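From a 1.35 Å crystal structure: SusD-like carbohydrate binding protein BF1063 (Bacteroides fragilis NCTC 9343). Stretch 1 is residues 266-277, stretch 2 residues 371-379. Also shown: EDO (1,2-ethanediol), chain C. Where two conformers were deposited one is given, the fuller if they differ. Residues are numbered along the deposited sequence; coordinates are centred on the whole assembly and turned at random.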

# COMPACT_ATOMS: atom_id res chain seq x y z
N LEU A 266 -10.21 -7.61 7.33
CA LEU A 266 -9.44 -8.10 6.20
C LEU A 266 -9.56 -9.62 6.07
O LEU A 266 -9.70 -10.12 4.96
CB LEU A 266 -7.96 -7.67 6.28
CG LEU A 266 -7.08 -8.14 5.13
CD1 LEU A 266 -7.58 -7.63 3.74
CD2 LEU A 266 -5.64 -7.73 5.41
N PRO A 267 -9.49 -10.41 7.17
CA PRO A 267 -9.65 -11.86 6.99
C PRO A 267 -10.99 -12.27 6.35
O PRO A 267 -11.02 -13.10 5.43
CB PRO A 267 -9.50 -12.40 8.40
CG PRO A 267 -8.68 -11.35 9.11
CD PRO A 267 -9.24 -10.07 8.58
N GLN A 268 -12.10 -11.70 6.83
CA GLN A 268 -13.37 -12.02 6.21
C GLN A 268 -13.33 -11.74 4.73
O GLN A 268 -13.90 -12.48 3.90
CB GLN A 268 -14.47 -11.19 6.87
CG GLN A 268 -15.85 -11.34 6.21
CD GLN A 268 -16.44 -12.70 6.42
OE1 GLN A 268 -17.15 -12.91 7.41
NE2 GLN A 268 -16.12 -13.65 5.55
N HIS A 269 -12.73 -10.62 4.37
CA HIS A 269 -12.71 -10.23 2.99
C HIS A 269 -11.74 -10.96 2.11
O HIS A 269 -12.06 -11.20 0.94
CB HIS A 269 -12.42 -8.71 2.82
CG HIS A 269 -13.59 -7.95 2.28
ND1 HIS A 269 -13.97 -6.72 2.76
CD2 HIS A 269 -14.44 -8.27 1.27
CE1 HIS A 269 -15.05 -6.33 2.08
NE2 HIS A 269 -15.35 -7.24 1.18
N ALA A 270 -10.58 -11.32 2.64
CA ALA A 270 -9.47 -11.78 1.79
C ALA A 270 -8.99 -13.21 2.00
O ALA A 270 -8.14 -13.66 1.24
CB ALA A 270 -8.28 -10.83 1.89
N LEU A 271 -9.47 -13.90 3.04
CA LEU A 271 -9.26 -15.33 3.13
C LEU A 271 -10.11 -16.01 2.05
O LEU A 271 -11.06 -15.43 1.50
CB LEU A 271 -9.65 -15.88 4.51
CG LEU A 271 -8.76 -15.41 5.64
CD1 LEU A 271 -9.27 -15.92 7.02
CD2 LEU A 271 -7.26 -15.83 5.47
N SER A 272 -9.80 -17.28 1.74
CA SER A 272 -10.58 -18.04 0.79
C SER A 272 -11.70 -18.78 1.53
O SER A 272 -11.75 -18.83 2.77
CB SER A 272 -9.69 -18.99 -0.02
OG SER A 272 -9.34 -20.13 0.72
N ALA A 273 -12.61 -19.37 0.77
CA ALA A 273 -13.78 -20.01 1.37
C ALA A 273 -13.45 -21.08 2.39
O ALA A 273 -14.15 -21.19 3.39
CB ALA A 273 -14.66 -20.60 0.26
N LYS A 274 -12.41 -21.86 2.16
CA LYS A 274 -12.06 -22.95 3.11
C LYS A 274 -11.72 -22.40 4.48
O LYS A 274 -11.81 -23.14 5.48
CB LYS A 274 -10.91 -23.80 2.57
CG LYS A 274 -9.53 -23.16 2.66
CD LYS A 274 -8.46 -24.01 1.94
CE LYS A 274 -7.09 -23.48 2.15
NZ LYS A 274 -6.67 -23.44 3.61
N ASP A 275 -11.30 -21.14 4.55
CA ASP A 275 -10.97 -20.49 5.81
C ASP A 275 -11.97 -19.40 6.20
O ASP A 275 -11.69 -18.56 7.05
CB ASP A 275 -9.54 -19.95 5.72
CG ASP A 275 -8.54 -21.06 5.60
OD1 ASP A 275 -8.57 -21.94 6.49
OD2 ASP A 275 -7.76 -21.07 4.61
N GLY A 276 -13.14 -19.45 5.59
CA GLY A 276 -14.23 -18.54 5.99
C GLY A 276 -14.30 -17.21 5.30
O GLY A 276 -15.11 -16.37 5.70
N GLY A 277 -13.51 -17.01 4.24
CA GLY A 277 -13.44 -15.69 3.62
C GLY A 277 -14.07 -15.58 2.26
O GLY A 277 -14.49 -16.57 1.67
N PRO A 371 -5.03 -18.95 15.81
CA PRO A 371 -6.45 -18.86 15.51
C PRO A 371 -6.97 -17.43 15.46
O PRO A 371 -6.40 -16.53 16.10
CB PRO A 371 -7.12 -19.59 16.69
CG PRO A 371 -6.03 -20.51 17.17
CD PRO A 371 -4.77 -19.80 16.99
N ILE A 372 -8.02 -17.24 14.68
CA ILE A 372 -8.72 -15.96 14.59
C ILE A 372 -10.08 -16.19 15.17
O ILE A 372 -10.86 -16.99 14.64
CB ILE A 372 -8.85 -15.50 13.13
CG1 ILE A 372 -7.47 -15.26 12.49
CG2 ILE A 372 -9.67 -14.21 13.06
CD1 ILE A 372 -7.47 -15.02 10.93
N ASN A 373 -10.41 -15.50 16.25
CA ASN A 373 -11.69 -15.73 16.87
C ASN A 373 -12.86 -15.26 16.01
O ASN A 373 -13.90 -15.91 15.94
CB ASN A 373 -11.74 -15.06 18.25
CG ASN A 373 -12.98 -15.44 19.03
OD1 ASN A 373 -13.26 -16.60 19.26
ND2 ASN A 373 -13.75 -14.43 19.41
N ASP A 374 -12.69 -14.11 15.35
CA ASP A 374 -13.74 -13.53 14.52
C ASP A 374 -13.08 -12.92 13.29
O ASP A 374 -12.42 -11.87 13.39
CB ASP A 374 -14.54 -12.48 15.30
CG ASP A 374 -15.70 -11.92 14.53
OD1 ASP A 374 -15.85 -12.18 13.33
OD2 ASP A 374 -16.52 -11.19 15.17
N VAL A 375 -13.30 -13.55 12.14
CA VAL A 375 -12.69 -13.05 10.89
C VAL A 375 -13.20 -11.66 10.50
O VAL A 375 -12.55 -11.00 9.68
CB VAL A 375 -12.84 -14.01 9.71
CG1 VAL A 375 -12.04 -15.29 10.01
CG2 VAL A 375 -14.31 -14.31 9.37
N GLN A 376 -14.32 -11.22 11.08
CA GLN A 376 -14.86 -9.89 10.81
C GLN A 376 -14.28 -8.82 11.74
O GLN A 376 -14.48 -7.65 11.52
CB GLN A 376 -16.39 -9.89 10.93
CG GLN A 376 -17.06 -10.79 9.95
CD GLN A 376 -18.58 -10.78 10.00
OE1 GLN A 376 -19.20 -10.28 10.95
NE2 GLN A 376 -19.20 -11.37 8.99
N SER A 377 -13.57 -9.22 12.78
CA SER A 377 -13.01 -8.28 13.74
C SER A 377 -11.83 -8.97 14.42
O SER A 377 -11.91 -9.45 15.56
CB SER A 377 -14.07 -7.87 14.74
OG SER A 377 -13.58 -6.90 15.67
N ALA A 378 -10.72 -8.95 13.72
CA ALA A 378 -9.51 -9.68 14.08
C ALA A 378 -8.40 -8.75 14.51
O ALA A 378 -8.39 -7.56 14.21
CB ALA A 378 -9.03 -10.51 12.86
N ASN A 379 -7.43 -9.34 15.20
CA ASN A 379 -6.19 -8.67 15.40
C ASN A 379 -5.50 -8.56 14.06
O ASN A 379 -5.64 -9.43 13.20
CB ASN A 379 -5.29 -9.46 16.35
CG ASN A 379 -5.79 -9.50 17.75
OD1 ASN A 379 -6.28 -8.52 18.29
ND2 ASN A 379 -5.59 -10.65 18.38
C1 EDO C . -5.52 -11.66 10.96
O1 EDO C . -5.61 -10.25 10.68
C2 EDO C . -4.04 -11.91 11.24
O2 EDO C . -3.76 -13.27 10.97

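Contact between helical residues Leu266 to Ala270, with the loop that follows, and an irregular segment, Pro371 to Asn379, which meet most closely where the CA atoms of Gln268 and Val375 lie 4.8 Å apart. The two stretches bury 331 Å² between them, and two hydrogen bonds cross the contact, both involving Gln268. The first is made by the backbone: Gln268 N donates to Val375 O at 3.0 Å, with an N-H...O angle of 139°. The acceptor for this NH comes from the other stretch, the carbonyl of Val375. Farther along, the helix supplies its own acceptors: Ala270 N reaches Leu266 O at 2.8 Å, and Leu271 N reaches Pro267 O at 3.0 Å, just as the chain leaves helical angles at Leu271. Pro267 has no NH to satisfy, so its place beside the docking carbonyl costs no donor.

The second bond joins two amides. Gln376 NE2 donates to Gln268 OE1 at 3.0 Å and 155°, a straighter bond than the first. The CA-to-CB bond of Gln376 points away from the helix, but its extended side chain (chi1 m, chi2 t) brings the amide back within reach. Gln376 was modelled in two conformers, and this description applies to the one given. Gln268, with chi1 t and chi2 p, uses both ends of its amide: OE1 accepts from Gln376, while NE2 makes a weak bond to Gly276 O at 2.9 Å and 123°, tying the helix to its own following loop. A glutamine suits this buried position because it offers an acceptor and a donor on one group.

The Val375 carbonyl is presented by a type I turn from Asp374 to Ser377, closed by Ser377 N to Asp374 O at 3.0 Å. The Asp374 side chain steadies the same turn, its OD1 accepting from Gln376 N at 2.9 Å and 154°.

Around these polar links the packing is apolar. Val375 gives up the most area, 93 Å²; its CB lies 3.9 Å from Pro267 CB and its CG1 4.1 Å from Leu271 CD1. The Pro267 ring also meets Ala378, CG to CB at 3.9 Å, and Ile372, CB to CD1 at 4.2 Å; the small methyl of Ala378 fits directly against the ring. Leu271 CD1 adds a looser contact with Ile372 CD1 at 4.4 Å. Gly276 lies at the margin, its O 4.3 Å from Val375 CG2; at its backbone angles (90/9) a CB would jam against the preceding carbonyl, so glycine fits the bend. That loop is held by Gly277 N to Ser272 O at 2.9 Å and Gly276 N to Ala273 O at 3.0 Å.

Beside the apolar patch, a 1,2-ethanediol, probably from the crystallisation liquor, donates from O1 to Asn379 O at 2.7 Å, while its C1 lies 3.9 Å from Ile372 CD1.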